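Local structure of Mn transporter subunit (Synechocystis sp. PCC 6803, 3UJP) at residues 93-96 and 97-100; 133-136 and 137-140; 73-76 and 77-81. The protein binds manganese and probably delivers it, as the periplasmic solute-binding component, to an ABC-type manganese transporter of the cyanobacterium. All blocks are in the same frame, centred on the assembly; numbering follows the deposited sequence.

Interaction 1 (93-96 and 97-100). With ZN (zinc ion), chain G.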
loop_
_atom_site.group_PDB
_atom_site.type_symbol
_atom_site.label_atom_id
_atom_site.label_comp_id
_atom_site.label_asym_id
_atom_site.label_seq_id
_atom_site.Cartn_x
_atom_site.Cartn_y
_atom_site.Cartn_z
ATOM N N ARG A 93 -10.019 25.454 -5.008
ATOM C CA ARG A 93 -11.223 26.231 -5.241
ATOM C C ARG A 93 -12.381 25.321 -5.563
ATOM O O ARG A 93 -13.550 25.708 -5.404
ATOM C CB ARG A 93 -10.996 27.238 -6.364
ATOM C CG ARG A 93 -10.751 28.641 -5.840
ATOM C CD ARG A 93 -10.429 29.649 -6.929
ATOM N NE ARG A 93 -9.101 29.482 -7.526
ATOM C CZ ARG A 93 -8.895 29.099 -8.784
ATOM N NH1 ARG A 93 -9.930 28.834 -9.574
ATOM N NH2 ARG A 93 -7.661 28.973 -9.259
ATOM N N TRP A 94 -12.043 24.105 -5.996
ATOM C CA TRP A 94 -13.010 23.120 -6.500
ATOM C C TRP A 94 -13.582 22.222 -5.406
ATOM O O TRP A 94 -14.491 21.431 -5.650
ATOM C CB TRP A 94 -12.351 22.234 -7.561
ATOM C CG TRP A 94 -11.027 21.703 -7.116
ATOM C CD1 TRP A 94 -9.802 22.276 -7.314
ATOM C CD2 TRP A 94 -10.783 20.504 -6.358
ATOM N NE1 TRP A 94 -8.813 21.509 -6.736
ATOM C CE2 TRP A 94 -9.388 20.417 -6.143
ATOM C CE3 TRP A 94 -11.605 19.489 -5.856
ATOM C CZ2 TRP A 94 -8.809 19.364 -5.460
ATOM C CZ3 TRP A 94 -11.017 18.443 -5.169
ATOM C CH2 TRP A 94 -9.641 18.389 -4.980
ATOM N N PHE A 95 -13.043 22.349 -4.202
ATOM C CA PHE A 95 -13.372 21.431 -3.138
ATOM C C PHE A 95 -14.827 21.568 -2.722
ATOM O O PHE A 95 -15.576 20.603 -2.822
ATOM C CB PHE A 95 -12.439 21.609 -1.944
ATOM C CG PHE A 95 -12.469 20.459 -1.011
ATOM C CD1 PHE A 95 -11.921 19.236 -1.388
ATOM C CD2 PHE A 95 -13.088 20.567 0.221
ATOM C CE1 PHE A 95 -11.965 18.145 -0.541
ATOM C CE2 PHE A 95 -13.143 19.482 1.077
ATOM C CZ PHE A 95 -12.577 18.265 0.694
ATOM N N GLU A 96 -15.229 22.755 -2.271
ATOM C CA GLU A 96 -16.615 23.015 -1.858
ATOM C C GLU A 96 -17.621 22.191 -2.670
ATOM O O GLU A 96 -18.493 21.502 -2.132
ATOM C CB GLU A 96 -16.924 24.514 -2.019
ATOM C CG GLU A 96 -18.278 24.972 -1.476
ATOM C CD GLU A 96 -18.568 26.450 -1.761
ATOM O OE1 GLU A 96 -19.589 26.741 -2.419
ATOM O OE2 GLU A 96 -17.785 27.326 -1.316
ATOM N N GLN A 97 -17.474 22.255 -3.981
ATOM C CA GLN A 97 -18.412 21.625 -4.884
ATOM C C GLN A 97 -18.247 20.115 -4.934
ATOM O O GLN A 97 -19.225 19.363 -4.976
ATOM C CB GLN A 97 -18.178 22.194 -6.259
ATOM C CG GLN A 97 -19.109 21.689 -7.268
ATOM C CD GLN A 97 -19.497 22.797 -8.176
ATOM O OE1 GLN A 97 -19.311 22.710 -9.388
ATOM N NE2 GLN A 97 -20.016 23.877 -7.593
ATOM N N PHE A 98 -16.988 19.691 -4.976
ATOM C CA PHE A 98 -16.602 18.283 -4.956
ATOM C C PHE A 98 -17.136 17.646 -3.687
ATOM O O PHE A 98 -17.670 16.546 -3.694
ATOM C CB PHE A 98 -15.075 18.204 -4.957
ATOM C CG PHE A 98 -14.529 16.807 -4.936
ATOM C CD1 PHE A 98 -14.356 16.099 -6.118
ATOM C CD2 PHE A 98 -14.144 16.216 -3.744
ATOM C CE1 PHE A 98 -13.835 14.804 -6.111
ATOM C CE2 PHE A 98 -13.620 14.920 -3.727
ATOM C CZ PHE A 98 -13.475 14.209 -4.912
ATOM N N LEU A 99 -16.982 18.374 -2.591
ATOM C CA LEU A 99 -17.410 17.920 -1.285
ATOM C C LEU A 99 -18.911 17.707 -1.289
ATOM O O LEU A 99 -19.399 16.645 -0.921
ATOM C CB LEU A 99 -17.042 18.969 -0.240
ATOM C CG LEU A 99 -17.190 18.512 1.199
ATOM C CD1 LEU A 99 -16.383 17.236 1.409
ATOM C CD2 LEU A 99 -16.788 19.624 2.180
ATOM N N GLY A 100 -19.637 18.730 -1.714
ATOM C CA GLY A 100 -21.086 18.687 -1.694
ATOM C C GLY A 100 -21.731 17.445 -2.288
ATOM O O GLY A 100 -22.895 17.156 -1.997
HETATM ZN ZN ZN G . -18.200 29.139 -0.753
#
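W94 O, just ahead of the short helix 95-100, accepts a hydrogen bond from F98 N (3.1 Å), and F95 O accepts one from L99 N, i to i+4 bonds continued by G100 N to E96 O (3.0 Å). One turn apart, W94 and F98 point the same way and form an edge-to-face pair: the six-membered ring of the indole turns its edge to one face of F98, with centroids 5.5 Å apart and planes at 89°. CZ3 of W94 stands 3.9 Å from F98 CG, over the rim of that ring. The indole is put there by a chi1 of 48°, which sets W94 CG between the backbone N and the carbonyl carbon; its NE1 is hydrogen-bonded to I65 O. The helix belongs to the beta-alpha-beta crossover between parallel strands 83-86 and 107-109, and F95 stacks on Y86 at the end of the first of them. F95 also crosses L99, its CE2 lying 3.8 Å from L99 CD2, with L99 CB over one face of the ring. On the exposed side, E96 extends from the helix and binds a zinc ion through OE2 at 1.9 Å, whereas OE1 stays at 3.2 Å from the same zinc ion.

Interaction 2 (133-136 and 137-140); sequences WMSP and RNAL
S135 O accepts the backbone N-H of A139, a bond that opens helix 136-153, although the oxygen is crowded in the model and its exact place is less sure. The bond from L140 N to P136 O (3.1 Å) is weak and also doubtful, since L140 N is crowded in the model. S135 occupies the N-cap position but makes no capping bond with its hydroxyl; with OG anti to the backbone N (chi1 177°), that group is hydrogen-bonded to D206 OD2 instead. P136 follows as the first residue of the helix, where a proline is well accommodated, since the first turn has no preceding helical carbonyl for an N-H to bond. The amide of N138 lies beside S135, OD1 3.2 Å from S135 CB. Replacing N138 with an alanine would probably uncover S135 on this side and give up the packing on Y202 and I114. The methyl group of A139 lies 3.6 Å from P136 CA, while L140 CG rests 3.4 Å from P136 O. Upstream, W133 meets the ring of the manganese ligand H131. P136 and L140 pack on helix 158-183, A139 on helix 284-296, and S135, P136 and N138 on helix 201-206.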
loop_
_atom_site.group_PDB
_atom_site.type_symbol
_atom_site.label_atom_id
_atom_site.label_comp_id
_atom_site.label_asym_id
_atom_site.label_seq_id
_atom_site.Cartn_x
_atom_site.Cartn_y
_atom_site.Cartn_z
ATOM N N TRP A 133 1.758 25.978 4.244
ATOM C CA TRP A 133 2.598 24.821 4.528
ATOM C C TRP A 133 4.063 25.117 4.269
ATOM O O TRP A 133 4.916 24.417 4.782
ATOM C CB TRP A 133 2.156 23.601 3.711
ATOM C CG TRP A 133 2.331 23.812 2.274
ATOM C CD1 TRP A 133 3.463 23.638 1.578
ATOM C CD2 TRP A 133 1.344 24.269 1.341
ATOM N NE1 TRP A 133 3.260 23.950 0.249
ATOM C CE2 TRP A 133 1.964 24.341 0.080
ATOM C CE3 TRP A 133 -0.000 24.611 1.448
ATOM C CZ2 TRP A 133 1.297 24.750 -1.068
ATOM C CZ3 TRP A 133 -0.674 25.003 0.304
ATOM C CH2 TRP A 133 -0.023 25.067 -0.942
ATOM N N MET A 134 4.349 26.148 3.479
ATOM C CA MET A 134 5.717 26.539 3.150
ATOM C C MET A 134 6.422 27.176 4.331
ATOM O O MET A 134 7.554 27.644 4.216
ATOM C CB MET A 134 5.711 27.555 2.017
ATOM C CG MET A 134 5.308 26.963 0.728
ATOM S SD MET A 134 6.381 25.572 0.394
ATOM C CE MET A 134 7.722 26.479 -0.378
ATOM N N SER A 135 5.744 27.229 5.464
ATOM C CA SER A 135 6.345 27.776 6.657
ATOM C C SER A 135 6.369 26.686 7.727
ATOM O O SER A 135 5.315 26.369 8.295
ATOM C CB SER A 135 5.541 29.002 7.114
ATOM O OG SER A 135 6.042 29.556 8.333
ATOM N N PRO A 136 7.565 26.103 7.991
ATOM C CA PRO A 136 7.771 24.985 8.930
ATOM C C PRO A 136 7.181 25.284 10.281
ATOM O O PRO A 136 6.571 24.395 10.850
ATOM C CB PRO A 136 9.281 24.887 9.051
ATOM C CG PRO A 136 9.801 25.445 7.786
ATOM C CD PRO A 136 8.837 26.552 7.398
ATOM N N ARG A 137 7.341 26.504 10.787
ATOM C CA ARG A 137 6.579 26.913 11.969
ATOM C C ARG A 137 5.101 26.540 11.775
ATOM O O ARG A 137 4.492 25.905 12.638
ATOM C CB ARG A 137 6.762 28.414 12.271
ATOM C CG ARG A 137 8.182 28.954 11.932
ATOM C CD ARG A 137 8.857 29.829 13.030
ATOM N NE ARG A 137 10.196 30.287 12.613
ATOM C CZ ARG A 137 11.294 30.301 13.378
ATOM N NH1 ARG A 137 12.439 30.733 12.857
ATOM N NH2 ARG A 137 11.264 29.888 14.646
ATOM N N ASN A 138 4.555 26.905 10.614
ATOM C CA ASN A 138 3.174 26.588 10.231
ATOM C C ASN A 138 2.950 25.111 9.943
ATOM O O ASN A 138 1.869 24.560 10.204
ATOM C CB ASN A 138 2.788 27.341 8.959
ATOM C CG ASN A 138 2.522 28.795 9.202
ATOM O OD1 ASN A 138 2.628 29.606 8.286
ATOM N ND2 ASN A 138 2.174 29.144 10.432
ATOM N N ALA A 139 3.952 24.481 9.344
ATOM C CA ALA A 139 3.833 23.068 9.052
ATOM C C ALA A 139 3.505 22.329 10.348
ATOM O O ALA A 139 2.898 21.264 10.328
ATOM C CB ALA A 139 5.113 22.542 8.432
ATOM N N LEU A 140 3.887 22.898 11.489
ATOM C CA LEU A 140 3.724 22.160 12.725
ATOM C C LEU A 140 2.256 22.098 13.122
ATOM O O LEU A 140 1.778 21.098 13.677
ATOM C CB LEU A 140 4.619 22.706 13.835
ATOM C CG LEU A 140 6.150 22.586 13.668
ATOM C CD1 LEU A 140 6.864 23.085 14.918
ATOM C CD2 LEU A 140 6.616 21.188 13.358
#

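Interaction 3 (73-76 and 77-81); sequences SDIV and KAQDA
D74 and K77, three residues apart on helix 72-80, run side by side and are joined by a salt bridge between D74 OD2 and K77 NZ at 3.6 Å. The lysine reaches back along the helix: it leaves with CG anti to the carbonyl carbon (chi1 -78°) and bends at chi3, which carries CE to 3.7 Å from D74 CA, the aliphatic part of the chain covering the preceding turn. On another side of the helix, the extended chain of Q79 folds over the carbonyls of I75 and V76, and its OE1 comes to 3.7 Å from V76 CA.

Beneath these side chains run the backbone bonds of the helix. K77 N bonds to S73 O, whose place in the model is less sure, and A78 N binds D74 O at 3.1 Å. Toward the C-terminal end the i to i+4 pattern weakens: Q79 N makes weak bonds to I75 O and, three residues back, to V76 O, and D80 N reaches V76 O only weakly, at 3.5 Å, while making a shorter i to i+3 bond to K77 O (2.7 Å).

A second shell positions the charged groups. D74 OD1 is hydrogen-bonded to Y68 OH and its OD2 weakly to T71 OG1, so both carboxylate oxygens are held and the group is restrained from turning. D80 OD1 makes a salt bridge to K173 of a neighbouring subunit, and S73 OG a hydrogen bond to E278 of another neighbouring subunit, joining this helix to other chains of the assembly.

K77 NZ also lies close to R60 NH1. The buried D74 thus pairs with one of two cations that lie close together, K77 and R60, which would probably favour its ionised form and offset part of the repulsion between them.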
loop_
_atom_site.group_PDB
_atom_site.type_symbol
_atom_site.label_atom_id
_atom_site.label_comp_id
_atom_site.label_asym_id
_atom_site.label_seq_id
_atom_site.Cartn_x
_atom_site.Cartn_y
_atom_site.Cartn_z
ATOM N N SER A 73 -13.963 9.516 -11.360
ATOM C CA SER A 73 -13.153 8.624 -10.518
ATOM C C SER A 73 -12.744 9.363 -9.256
ATOM O O SER A 73 -12.786 8.814 -8.156
ATOM C CB SER A 73 -11.880 8.179 -11.234
ATOM O OG SER A 73 -12.151 7.726 -12.545
ATOM N N ASP A 74 -12.326 10.610 -9.419
ATOM C CA ASP A 74 -12.061 11.446 -8.262
ATOM C C ASP A 74 -13.274 11.416 -7.341
ATOM O O ASP A 74 -13.135 11.164 -6.143
ATOM C CB ASP A 74 -11.728 12.887 -8.673
ATOM C CG ASP A 74 -10.379 13.009 -9.370
ATOM O OD1 ASP A 74 -9.945 14.156 -9.580
ATOM O OD2 ASP A 74 -9.746 11.979 -9.702
ATOM N N ILE A 75 -14.463 11.656 -7.903
ATOM C CA ILE A 75 -15.680 11.715 -7.088
ATOM C C ILE A 75 -16.026 10.349 -6.532
ATOM O O ILE A 75 -16.511 10.237 -5.398
ATOM C CB ILE A 75 -16.905 12.262 -7.838
ATOM C CG1 ILE A 75 -16.567 13.564 -8.559
ATOM C CG2 ILE A 75 -18.022 12.530 -6.852
ATOM C CD1 ILE A 75 -17.241 14.783 -7.953
ATOM N N VAL A 76 -15.780 9.313 -7.328
ATOM C CA VAL A 76 -15.999 7.950 -6.856
ATOM C C VAL A 76 -15.164 7.709 -5.597
ATOM O O VAL A 76 -15.706 7.301 -4.564
ATOM C CB VAL A 76 -15.755 6.859 -7.967
ATOM C CG1 VAL A 76 -14.274 6.500 -8.107
ATOM C CG2 VAL A 76 -16.553 5.609 -7.662
ATOM N N LYS A 77 -13.858 7.993 -5.682
ATOM C CA LYS A 77 -12.949 7.810 -4.550
ATOM C C LYS A 77 -13.522 8.481 -3.337
ATOM O O LYS A 77 -13.904 7.820 -2.398
ATOM C CB LYS A 77 -11.552 8.356 -4.841
ATOM C CG LYS A 77 -10.702 7.435 -5.723
ATOM C CD LYS A 77 -9.321 8.039 -6.040
ATOM C CE LYS A 77 -9.427 9.223 -7.018
ATOM N NZ LYS A 77 -8.129 9.941 -7.284
ATOM N N ALA A 78 -13.620 9.797 -3.381
ATOM C CA ALA A 78 -14.192 10.575 -2.280
ATOM C C ALA A 78 -15.332 9.923 -1.468
ATOM O O ALA A 78 -15.286 9.913 -0.230
ATOM C CB ALA A 78 -14.623 11.949 -2.783
ATOM N N GLN A 79 -16.362 9.410 -2.138
ATOM C CA GLN A 79 -17.506 8.835 -1.420
ATOM C C GLN A 79 -17.163 7.530 -0.689
ATOM O O GLN A 79 -17.881 7.112 0.230
ATOM C CB GLN A 79 -18.694 8.649 -2.362
ATOM C CG GLN A 79 -18.300 8.439 -3.817
ATOM C CD GLN A 79 -19.450 8.708 -4.769
ATOM O OE1 GLN A 79 -19.544 8.109 -5.847
ATOM N NE2 GLN A 79 -20.336 9.617 -4.375
ATOM N N ASP A 80 -16.046 6.925 -1.104
ATOM C CA ASP A 80 -15.523 5.661 -0.562
ATOM C C ASP A 80 -14.401 5.798 0.467
ATOM O O ASP A 80 -14.008 4.825 1.103
ATOM C CB ASP A 80 -14.997 4.800 -1.700
ATOM C CG ASP A 80 -16.065 3.946 -2.301
ATOM O OD1 ASP A 80 -17.116 4.507 -2.699
ATOM O OD2 ASP A 80 -15.860 2.712 -2.350
ATOM N N ALA A 81 -13.864 7.001 0.590
ATOM C CA ALA A 81 -12.872 7.326 1.589
ATOM C C ALA A 81 -13.563 7.365 2.957
ATOM O O ALA A 81 -14.777 7.515 3.005
ATOM C CB ALA A 81 -12.267 8.665 1.248
#

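How the interactions relate
Interactions 1 and 3 are neighbours, their centres 13 Å apart: helices 95-100 and 72-80 meet where the ring of F98 lies against D74, I75 and A78, with F98 CE2 3.3 Å from A78 CB. Interaction 2 stands apart, at the start of helix 136-153, about 11 Å from interaction 1 and 17 Å from interaction 3 between nearest atoms, and lies closer to the manganese site. All three combine buried and exposed residues. Aromatic rings dominate the inner side of interaction 1, whose outer side binds zinc; a salt bridge marks interaction 3, which also reaches other subunits; first-turn backbone bonds and close packing round S135 and P136 make up interaction 2, set among several helices.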